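Local structure of glycosyl hydrolase (Streptomyces cattleya, 7LR8) at residues His28-Leu31 with Asp32-Leu35; Phe119-Pro122 with Asp123-Ser126; Asn155-Gly159 with His160-Asp164; Leu249-Leu252 with Ala253-Trp256. The protein is a family GH5_18 glycoside hydrolase that binds the disaccharide Manβ1-4GlcNAc and probably cleaves this β-mannosidic linkage during the breakdown of N-glycans. The protein carries 1 engineered substitution. All coordinates share one frame; numbering follows the deposited sequence.

Contact 1. Residues His28-Leu31 with Asp32-Leu35; sequences HHWL and DFDL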
loop_
_atom_site.group_PDB
_atom_site.type_symbol
_atom_site.label_atom_id
_atom_site.label_comp_id
_atom_site.label_asym_id
_atom_site.label_seq_id
_atom_site.Cartn_x
_atom_site.Cartn_y
_atom_site.Cartn_z
ATOM N N HIS B 28 0.412 12.708 1.225
ATOM C CA HIS B 28 -0.236 12.357 -0.029
ATOM C C HIS B 28 -0.109 13.459 -1.074
ATOM O O HIS B 28 -0.617 13.288 -2.190
ATOM C CB HIS B 28 -1.711 12.025 0.202
ATOM C CG HIS B 28 -1.951 11.047 1.314
ATOM N ND1 HIS B 28 -1.438 9.767 1.308
ATOM C CD2 HIS B 28 -2.672 11.157 2.459
ATOM C CE1 HIS B 28 -1.817 9.136 2.404
ATOM N NE2 HIS B 28 -2.569 9.955 3.121
ATOM N N HIS B 29 0.567 14.574 -0.760
ATOM C CA HIS B 29 0.695 15.634 -1.752
ATOM C C HIS B 29 1.502 15.192 -2.974
ATOM O O HIS B 29 1.383 15.815 -4.034
ATOM C CB HIS B 29 1.313 16.889 -1.124
ATOM C CG HIS B 29 2.798 16.822 -0.954
ATOM N ND1 HIS B 29 3.629 17.847 -1.352
ATOM C CD2 HIS B 29 3.600 15.874 -0.415
ATOM C CE1 HIS B 29 4.881 17.524 -1.081
ATOM N NE2 HIS B 29 4.892 16.334 -0.509
ATOM N N TRP B 30 2.284 14.116 -2.877
ATOM C CA TRP B 30 2.955 13.621 -4.079
ATOM C C TRP B 30 1.969 13.207 -5.163
ATOM O O TRP B 30 2.341 13.177 -6.345
ATOM C CB TRP B 30 3.860 12.446 -3.744
ATOM C CG TRP B 30 4.910 12.751 -2.731
ATOM C CD1 TRP B 30 4.980 12.258 -1.461
ATOM C CD2 TRP B 30 6.050 13.622 -2.891
ATOM N NE1 TRP B 30 6.088 12.755 -0.822
ATOM C CE2 TRP B 30 6.762 13.597 -1.673
ATOM C CE3 TRP B 30 6.542 14.403 -3.945
ATOM C CZ2 TRP B 30 7.939 14.330 -1.472
ATOM C CZ3 TRP B 30 7.719 15.148 -3.739
ATOM C CH2 TRP B 30 8.398 15.098 -2.512
ATOM N N LEU B 31 0.722 12.888 -4.788
ATOM C CA LEU B 31 -0.300 12.519 -5.759
ATOM C C LEU B 31 -0.979 13.720 -6.394
ATOM O O LEU B 31 -1.680 13.554 -7.401
ATOM C CB LEU B 31 -1.359 11.626 -5.099
ATOM C CG LEU B 31 -0.843 10.346 -4.439
ATOM C CD1 LEU B 31 -1.988 9.653 -3.689
ATOM C CD2 LEU B 31 -0.237 9.392 -5.463
ATOM N N ASP B 32 -0.803 14.911 -5.830
ATOM C CA ASP B 32 -1.429 16.141 -6.296
ATOM C C ASP B 32 -0.419 17.255 -6.056
ATOM O O ASP B 32 -0.655 18.210 -5.295
ATOM C CB ASP B 32 -2.749 16.404 -5.576
ATOM C CG ASP B 32 -3.794 15.343 -5.874
ATOM O OD1 ASP B 32 -4.323 15.319 -7.012
ATOM O OD2 ASP B 32 -4.063 14.522 -4.974
ATOM N N PHE B 33 0.741 17.111 -6.688
ATOM C CA PHE B 33 1.881 17.936 -6.325
ATOM C C PHE B 33 1.655 19.371 -6.781
ATOM O O PHE B 33 1.461 19.635 -7.976
ATOM C CB PHE B 33 3.164 17.364 -6.915
ATOM C CG PHE B 33 4.405 18.031 -6.396
ATOM C CD1 PHE B 33 4.880 17.746 -5.123
ATOM C CD2 PHE B 33 5.078 18.974 -7.170
ATOM C CE1 PHE B 33 6.022 18.377 -4.634
ATOM C CE2 PHE B 33 6.213 19.602 -6.684
ATOM C CZ PHE B 33 6.686 19.296 -5.412
ATOM N N ASP B 34 1.667 20.287 -5.820
ATOM C CA ASP B 34 1.372 21.701 -6.019
ATOM C C ASP B 34 2.579 22.456 -5.482
ATOM O O ASP B 34 2.715 22.616 -4.265
ATOM C CB ASP B 34 0.079 22.094 -5.293
ATOM C CG ASP B 34 -0.335 23.541 -5.542
ATOM O OD1 ASP B 34 0.537 24.409 -5.752
ATOM O OD2 ASP B 34 -1.552 23.818 -5.511
ATOM N N LEU B 35 3.449 22.918 -6.388
ATOM C CA LEU B 35 4.666 23.602 -5.957
ATOM C C LEU B 35 4.369 24.934 -5.274
ATOM O O LEU B 35 5.092 25.325 -4.351
ATOM C CB LEU B 35 5.598 23.802 -7.153
ATOM C CG LEU B 35 7.017 24.316 -6.889
ATOM C CD1 LEU B 35 7.750 23.429 -5.885
ATOM C CD2 LEU B 35 7.795 24.400 -8.210
HETATM O O HOH W 1 -3.388 13.969 -2.694
HETATM O O HOH W 2 2.319 19.951 -2.791
#
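His29, Trp30 and Phe33 form an aromatic cluster where a 3-10 turn at His28-Leu31 runs out into the loop before helix 35-46, in the first strand-to-helix connection of the eight-stranded (β/α)8 barrel. His28 takes part through its backbone: a water donates to its O at 2.9 Å and lies, at a doubtfully short distance, near Asp32 OD2. His29 closes the turn, its O accepting from Asp32 N at 3.0 Å. Its CG sits between the backbone N and the carbonyl carbon (chi1 79°), which sets the imidazole alongside Phe33, CE1 to CE1 3.8 Å; the planes meet obliquely at 45°. The same imidazole lies on Trp30, its NE2 3.5 Å above the indole plane. Trp30 in turn runs beside Phe33 with its six-membered ring almost parallel (4°), yet the rings are slid apart with centroids 5.6 Å from each other, and the touch is Trp30 CZ3 on Phe33 CE1. The indole NE1 is satisfied by Phe56 O, and helix 71-86 packs against both Trp30 and Phe33. Leu31 lies in the dimer interface, against Leu31 of the second subunit, and the neighbouring Asp32 OD2 forms a salt bridge with Arg70 of that subunit. A second water, in the plane of the His29 ring, lies 2.9 Å from His29 ND1 and accepts from Asp34 N at 3.1 Å.

Contact 2. Residues Phe119-Pro122 with Asp123-Ser126; sequences FTDP and DVVS. With AE3 (2-(2-ethoxyethoxy)ethanol), chain F.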
loop_
_atom_site.group_PDB
_atom_site.type_symbol
_atom_site.label_atom_id
_atom_site.label_comp_id
_atom_site.label_asym_id
_atom_site.label_seq_id
_atom_site.Cartn_x
_atom_site.Cartn_y
_atom_site.Cartn_z
ATOM N N PHE B 119 14.380 -6.363 5.083
ATOM C CA PHE B 119 15.773 -6.243 5.474
ATOM C C PHE B 119 16.678 -7.322 4.897
ATOM O O PHE B 119 17.897 -7.118 4.871
ATOM C CB PHE B 119 15.888 -6.271 6.993
ATOM C CG PHE B 119 15.035 -5.244 7.678
ATOM C CD1 PHE B 119 15.403 -3.913 7.663
ATOM C CD2 PHE B 119 13.852 -5.610 8.314
ATOM C CE1 PHE B 119 14.620 -2.956 8.288
ATOM C CE2 PHE B 119 13.061 -4.656 8.956
ATOM C CZ PHE B 119 13.449 -3.328 8.931
ATOM N N THR B 120 16.132 -8.453 4.437
ATOM C CA THR B 120 16.949 -9.582 3.988
ATOM C C THR B 120 16.648 -10.096 2.585
ATOM O O THR B 120 17.476 -10.850 2.044
ATOM C CB THR B 120 16.825 -10.777 4.953
ATOM O OG1 THR B 120 15.488 -11.304 4.907
ATOM C CG2 THR B 120 17.188 -10.364 6.387
ATOM N N ASP B 121 15.500 -9.777 1.990
ATOM C CA ASP B 121 15.203 -10.359 0.684
ATOM C C ASP B 121 16.146 -9.787 -0.366
ATOM O O ASP B 121 16.218 -8.571 -0.519
ATOM C CB ASP B 121 13.769 -10.097 0.250
ATOM C CG ASP B 121 13.475 -10.714 -1.100
ATOM O OD1 ASP B 121 13.120 -11.922 -1.126
ATOM O OD2 ASP B 121 13.646 -10.024 -2.137
ATOM N N PRO B 122 16.844 -10.629 -1.141
ATOM C CA PRO B 122 17.842 -10.081 -2.077
ATOM C C PRO B 122 17.262 -9.093 -3.071
ATOM O O PRO B 122 17.914 -8.095 -3.396
ATOM C CB PRO B 122 18.390 -11.334 -2.783
ATOM C CG PRO B 122 18.042 -12.474 -1.883
ATOM C CD PRO B 122 16.758 -12.097 -1.197
ATOM N N ASP B 123 16.064 -9.351 -3.589
ATOM C CA ASP B 123 15.519 -8.479 -4.623
ATOM C C ASP B 123 14.919 -7.203 -4.034
ATOM O O ASP B 123 15.087 -6.124 -4.611
ATOM C CB ASP B 123 14.494 -9.240 -5.465
ATOM C CG ASP B 123 15.141 -10.358 -6.286
ATOM O OD1 ASP B 123 16.261 -10.134 -6.799
ATOM O OD2 ASP B 123 14.541 -11.450 -6.405
ATOM N N VAL B 124 14.255 -7.290 -2.878
ATOM C CA VAL B 124 13.735 -6.079 -2.241
ATOM C C VAL B 124 14.879 -5.168 -1.830
ATOM O O VAL B 124 14.816 -3.946 -2.017
ATOM C CB VAL B 124 12.855 -6.433 -1.035
ATOM C CG1 VAL B 124 12.525 -5.138 -0.206
ATOM C CG2 VAL B 124 11.591 -7.128 -1.508
ATOM N N VAL B 125 15.941 -5.752 -1.275
ATOM C CA VAL B 125 17.075 -4.970 -0.798
ATOM C C VAL B 125 17.807 -4.328 -1.965
ATOM O O VAL B 125 18.228 -3.172 -1.888
ATOM C CB VAL B 125 18.006 -5.846 0.058
ATOM C CG1 VAL B 125 19.335 -5.129 0.324
ATOM C CG2 VAL B 125 17.335 -6.176 1.372
ATOM N N SER B 126 17.948 -5.047 -3.078
ATOM C CA SER B 126 18.550 -4.420 -4.245
ATOM C C SER B 126 17.661 -3.291 -4.750
ATOM O O SER B 126 18.155 -2.245 -5.194
ATOM C CB SER B 126 18.796 -5.480 -5.329
ATOM O OG SER B 126 18.726 -4.929 -6.634
HETATM C C1 AE3 F . 25.124 -10.123 -1.308
HETATM C C2 AE3 F . 24.085 -11.197 -0.997
HETATM O O2 AE3 F . 22.843 -10.819 -1.516
HETATM C C3 AE3 F . 21.780 -11.077 -0.647
HETATM C C4 AE3 F . 21.213 -9.751 -0.148
HETATM O O3 AE3 F . 20.645 -9.923 1.120
HETATM C C5 AE3 F . 20.022 -8.777 1.629
HETATM C C6 AE3 F . 20.940 -8.084 2.635
HETATM O O4 AE3 F . 21.771 -7.174 1.969
#
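Asp121 OD2 takes two backbone N-H groups of the first helical turn, Val124 N at 2.9 Å along a nearly straight bond (163°) and Asp123 N at 2.9 Å in a weak, bent one (125°). This is an N-cap: the carboxylate closes the start of helix 122-139. With CG anti to the backbone N (chi1 -180°), the acid swings back over the turn, and OD2 offers Val124 N its anti lone pair. Behind the cap the regular helix bonds begin, Val125 N to Asp121 O and Ser126 N to Pro122 O, while Pro122, which has no N-H to give, occupies the first turn. Val125 CG2 rests on Asp121 O at 3.2 Å and approaches Phe119 O; its other methyl, CG1, meets O4 of the bound 2-(2-ethoxyethoxy)ethanol at 3.6 Å. That molecule runs past Thr120 O, its C5 at 3.3 Å, and over Pro122, and is hydrogen-bonded to Arg179. Further out, helix 170-187 packs against the turn, Trp176 meeting Phe119 edge-to-face and also touching Val125. With alanine at Asp121, Val124 N and Asp123 N are likely to lose their side-chain acceptor and the helix start its cap. Asp123 OD2 lies 4.6 Å from Asp121 OD2, so the two acids probably repel somewhat, whereas the helix N-terminus is likely to stabilise negative charge on the capping carboxylate.

Contact 3. Residues Asn155-Gly159 with His160-Asp164; sequences NQFSG and HPHPD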
loop_
_atom_site.group_PDB
_atom_site.type_symbol
_atom_site.label_atom_id
_atom_site.label_comp_id
_atom_site.label_asym_id
_atom_site.label_seq_id
_atom_site.Cartn_x
_atom_site.Cartn_y
_atom_site.Cartn_z
ATOM N N ASN B 155 13.249 0.787 11.728
ATOM C CA ASN B 155 13.334 -0.267 12.735
ATOM C C ASN B 155 11.976 -0.673 13.288
ATOM O O ASN B 155 11.870 -1.752 13.879
ATOM C CB ASN B 155 14.258 0.145 13.898
ATOM C CG ASN B 155 13.740 1.344 14.718
ATOM O OD1 ASN B 155 13.263 2.346 14.178
ATOM N ND2 ASN B 155 13.865 1.239 16.030
ATOM N N GLN B 156 10.937 0.159 13.140
ATOM C CA GLN B 156 9.643 -0.248 13.684
ATOM C C GLN B 156 9.029 -1.422 12.923
ATOM O O GLN B 156 8.083 -2.027 13.428
ATOM C CB GLN B 156 8.666 0.940 13.718
ATOM C CG GLN B 156 8.140 1.377 12.349
ATOM C CD GLN B 156 6.761 0.837 12.031
ATOM O OE1 GLN B 156 5.869 0.839 12.870
ATOM N NE2 GLN B 156 6.585 0.373 10.797
ATOM N N PHE B 157 9.558 -1.782 11.751
ATOM C CA PHE B 157 9.087 -2.971 11.054
ATOM C C PHE B 157 9.736 -4.253 11.557
ATOM O O PHE B 157 9.345 -5.337 11.103
ATOM C CB PHE B 157 9.350 -2.849 9.546
ATOM C CG PHE B 157 8.477 -1.836 8.855
ATOM C CD1 PHE B 157 7.165 -2.155 8.509
ATOM C CD2 PHE B 157 8.978 -0.573 8.525
ATOM C CE1 PHE B 157 6.360 -1.231 7.861
ATOM C CE2 PHE B 157 8.177 0.361 7.889
ATOM C CZ PHE B 157 6.864 0.026 7.551
ATOM N N SER B 158 10.714 -4.163 12.465
ATOM C CA SER B 158 11.652 -5.256 12.681
ATOM C C SER B 158 11.300 -6.155 13.857
ATOM O O SER B 158 11.938 -7.204 14.024
ATOM C CB SER B 158 13.086 -4.708 12.849
ATOM O OG SER B 158 13.303 -4.116 14.118
ATOM N N GLY B 159 10.295 -5.803 14.647
ATOM C CA GLY B 159 9.923 -6.654 15.763
ATOM C C GLY B 159 8.781 -6.061 16.558
ATOM O O GLY B 159 8.138 -5.091 16.144
ATOM N N HIS B 160 8.530 -6.685 17.704
ATOM C CA HIS B 160 7.520 -6.204 18.639
ATOM C C HIS B 160 7.720 -4.711 18.919
ATOM O O HIS B 160 8.867 -4.248 19.040
ATOM C CB HIS B 160 7.608 -7.007 19.941
ATOM C CG HIS B 160 6.654 -6.556 21.004
ATOM N ND1 HIS B 160 6.943 -5.532 21.882
ATOM C CD2 HIS B 160 5.414 -6.993 21.332
ATOM C CE1 HIS B 160 5.922 -5.355 22.703
ATOM N NE2 HIS B 160 4.981 -6.228 22.389
ATOM N N PRO B 161 6.637 -3.921 19.051
ATOM C CA PRO B 161 5.220 -4.305 19.021
ATOM C C PRO B 161 4.528 -4.257 17.643
ATOM O O PRO B 161 3.288 -4.289 17.618
ATOM C CB PRO B 161 4.583 -3.280 19.969
ATOM C CG PRO B 161 5.387 -2.063 19.739
ATOM C CD PRO B 161 6.802 -2.525 19.496
ATOM N N HIS B 162 5.281 -4.200 16.542
ATOM C CA HIS B 162 4.644 -4.212 15.232
ATOM C C HIS B 162 3.747 -5.445 15.096
ATOM O O HIS B 162 4.121 -6.539 15.529
ATOM C CB HIS B 162 5.673 -4.205 14.103
ATOM C CG HIS B 162 5.092 -3.825 12.774
ATOM N ND1 HIS B 162 4.423 -4.723 11.966
ATOM C CD2 HIS B 162 5.029 -2.631 12.139
ATOM C CE1 HIS B 162 3.999 -4.103 10.879
ATOM N NE2 HIS B 162 4.354 -2.831 10.959
ATOM N N PRO B 163 2.560 -5.300 14.503
ATOM C CA PRO B 163 1.637 -6.443 14.407
ATOM C C PRO B 163 2.069 -7.513 13.416
ATOM O O PRO B 163 1.534 -8.628 13.472
ATOM C CB PRO B 163 0.319 -5.795 13.966
ATOM C CG PRO B 163 0.716 -4.518 13.314
ATOM C CD PRO B 163 1.948 -4.044 14.037
ATOM N N ASP B 164 3.004 -7.220 12.508
ATOM C CA ASP B 164 3.365 -8.178 11.469
ATOM C C ASP B 164 4.795 -7.899 11.024
ATOM O O ASP B 164 5.024 -7.512 9.871
ATOM C CB ASP B 164 2.377 -8.078 10.304
ATOM C CG ASP B 164 2.592 -9.159 9.239
ATOM O OD1 ASP B 164 3.292 -10.168 9.486
ATOM O OD2 ASP B 164 2.037 -8.976 8.143
#
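Gly159 O accepts from His162 N at 3.0 Å, closing a type VI beta turn with a cis peptide bond before Pro161, and this brings His162 back toward the 3-10 turn at Asn155-Phe157. The CB of His162 lies 3.3 Å from Gln156 O. A chi1 of -163° turns CG away from the residue's own N and lays the imidazole against both Gln156 and Phe157. The Gln156 chain bends at chi2 and carries its amide to the ring: OE1 lies in the imidazole plane at its edge and NE2 is 3.6 Å from His162 CD2, with amide and ring turned 73° against each other. The same NE2 sits 3.1 Å above the face of Phe157, over its centre. His162 NE2 approaches Phe157 CD1 at 3.8 Å, the two rings oblique at 41°. This loop follows strand 145-152 of the (β/α)8 barrel, at the C-terminal ends of the strands, where the glycan binds; the side chain of Gln156 comes to about 5 Å from the bound N-acetylglucosamine at the nearest atoms. Both nitrogens of His162 are engaged, ND1 by Asp164 N at 2.9 Å and NE2 by Asp104, so the ring's rotation is fixed from two sides, and Pro163 CD covers part of one face. Gln156 is held by the second subunit, whose Trp113 donates to OE1 and also meets the His162 ring; Gln156 NE2 has a weak bond to Asp104. In the 3-10 turn, Asn155 O accepts from both the N and the OG of Ser158, the hydroxyl lying in the carbonyl plane on a lone pair, at 2.8 Å.

Contact 4. Residues Leu249-Leu252 with Ala253-Trp256; sequences LVEL and AKAW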
loop_
_atom_site.group_PDB
_atom_site.type_symbol
_atom_site.label_atom_id
_atom_site.label_comp_id
_atom_site.label_asym_id
_atom_site.label_seq_id
_atom_site.Cartn_x
_atom_site.Cartn_y
_atom_site.Cartn_z
ATOM N N LEU B 249 18.285 11.703 25.597
ATOM C CA LEU B 249 18.602 10.848 24.456
ATOM C C LEU B 249 19.894 11.303 23.791
ATOM O O LEU B 249 20.698 10.474 23.342
ATOM C CB LEU B 249 17.450 10.839 23.451
ATOM C CG LEU B 249 16.228 9.978 23.761
ATOM C CD1 LEU B 249 15.280 10.030 22.572
ATOM C CD2 LEU B 249 16.627 8.539 24.086
ATOM N N VAL B 250 20.114 12.619 23.733
ATOM C CA VAL B 250 21.341 13.155 23.147
ATOM C C VAL B 250 22.556 12.637 23.904
ATOM O O VAL B 250 23.501 12.109 23.307
ATOM C CB VAL B 250 21.297 14.696 23.133
ATOM C CG1 VAL B 250 22.693 15.298 22.880
ATOM C CG2 VAL B 250 20.290 15.197 22.101
ATOM N N GLU B 251 22.547 12.776 25.233
ATOM C CA GLU B 251 23.716 12.379 26.011
ATOM C C GLU B 251 23.831 10.862 26.114
ATOM O O GLU B 251 24.944 10.335 26.211
ATOM C CB GLU B 251 23.671 13.018 27.401
ATOM C CG GLU B 251 23.824 14.528 27.361
ATOM C CD GLU B 251 25.093 14.951 26.657
ATOM O OE1 GLU B 251 26.164 14.401 26.996
ATOM O OE2 GLU B 251 25.019 15.835 25.769
ATOM N N LEU B 252 22.699 10.152 26.102
ATOM C CA LEU B 252 22.743 8.696 26.128
ATOM C C LEU B 252 23.388 8.152 24.864
ATOM O O LEU B 252 24.224 7.241 24.924
ATOM C CB LEU B 252 21.328 8.132 26.281
ATOM C CG LEU B 252 21.169 6.609 26.271
ATOM C CD1 LEU B 252 21.895 6.007 27.460
ATOM C CD2 LEU B 252 19.698 6.222 26.292
ATOM N N ALA B 253 23.009 8.707 23.710
ATOM C CA ALA B 253 23.494 8.198 22.431
ATOM C C ALA B 253 25.010 8.310 22.326
ATOM O O ALA B 253 25.651 7.501 21.642
ATOM C CB ALA B 253 22.814 8.952 21.287
ATOM N N LYS B 254 25.600 9.281 23.021
ATOM C CA LYS B 254 27.040 9.472 22.999
ATOM C C LYS B 254 27.806 8.295 23.596
ATOM O O LYS B 254 28.976 8.100 23.247
ATOM C CB LYS B 254 27.402 10.757 23.746
ATOM C CG LYS B 254 26.927 12.022 23.035
ATOM C CD LYS B 254 27.239 13.278 23.823
ATOM C CE LYS B 254 26.793 14.509 23.040
ATOM N NZ LYS B 254 27.012 15.749 23.808
ATOM N N ALA B 255 27.191 7.513 24.492
ATOM C CA ALA B 255 27.946 6.452 25.155
ATOM C C ALA B 255 28.509 5.443 24.162
ATOM O O ALA B 255 29.576 4.870 24.409
ATOM C CB ALA B 255 27.076 5.738 26.188
ATOM N N TRP B 256 27.818 5.221 23.045
ATOM C CA TRP B 256 28.175 4.183 22.085
ATOM C C TRP B 256 29.019 4.691 20.924
ATOM O O TRP B 256 29.417 3.891 20.071
ATOM C CB TRP B 256 26.910 3.508 21.530
ATOM C CG TRP B 256 26.264 2.553 22.490
ATOM C CD1 TRP B 256 26.500 1.213 22.603
ATOM C CD2 TRP B 256 25.274 2.871 23.478
ATOM N NE1 TRP B 256 25.721 0.676 23.601
ATOM C CE2 TRP B 256 24.966 1.678 24.160
ATOM C CE3 TRP B 256 24.628 4.056 23.860
ATOM C CZ2 TRP B 256 24.025 1.626 25.190
ATOM C CZ3 TRP B 256 23.696 4.004 24.886
ATOM C CH2 TRP B 256 23.402 2.797 25.538
HETATM O O HOH W 3 28.677 15.484 26.378
#
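Leu252 and Trp256 make the close-packed half of this contact, lying side by side and pointing the same way, with Leu252 CD1 3.7 Å from Trp256 CZ3. The indole presents its edge: Leu252 O lies near the ring plane, 3.3 Å from CZ3, and Leu252 CG is likewise in plane. That carbonyl also accepts from Ala255 N at 3.0 Å, so it serves the backbone while the indole edge packs against it. Ala253 N gives a regular bond to Leu249 O, and Ala253 and Leu249 turn to strand 221-225. The segments span the C-terminal end of helix 240-253, one of the outer helices of the (β/α)8 barrel, where the bonds shift from i+4 to i+3, Lys254 N to Glu251 O being weak at 3.4 Å. Trp256 then packs on helix 211-216 and, like Ala255, on strand 397-400 of the smaller three-stranded sheet.

The polar, watered side has less apolar packing. Glu251 bends at chi2 (-56°) and meets the extended Lys254 chain, whose NZ forms a salt bridge to OE2 at 2.8 Å on the syn side, 24° out of the carboxylate plane. A water donates to Glu251 OE1 and accepts from Lys254 NZ at 3.1 Å. Replacing Lys254 with a methionine would probably strip Glu251 OE2 of its positive partner and leave Pro296 O, the other acceptor of NZ, without its donor. Val250 CG1 only grazes Lys254 CE, at 4.2 Å. Thr397 holds Glu251 OE1 as well, so the acid joins the helix end to the start of strand 397-400.

In the fold
The four contacts follow one another along the chain. Contacts 2 and 3 are the pair that touch: Phe119 CE2 packs on Ser158 CB at 3.9 Å, and the centres of the two contacts lie about 18 Å apart. Contact 3 lies nearest the glycan, the side chain of Gln156 being about 3 Å from that of His99 in the sugar site and about 5 Å from that of Ala153, the engineered position. The side chain of Leu249 in contact 4 is about 8 Å from the bound N-acetylglucosamine, and that of His28 in contact 1 about 12 Å from the mannose. Contacts 1 and 4 lie on opposite sides of the chain's centre, about 37 Å apart between centres; contacts 1 and 3 both meet the second subunit.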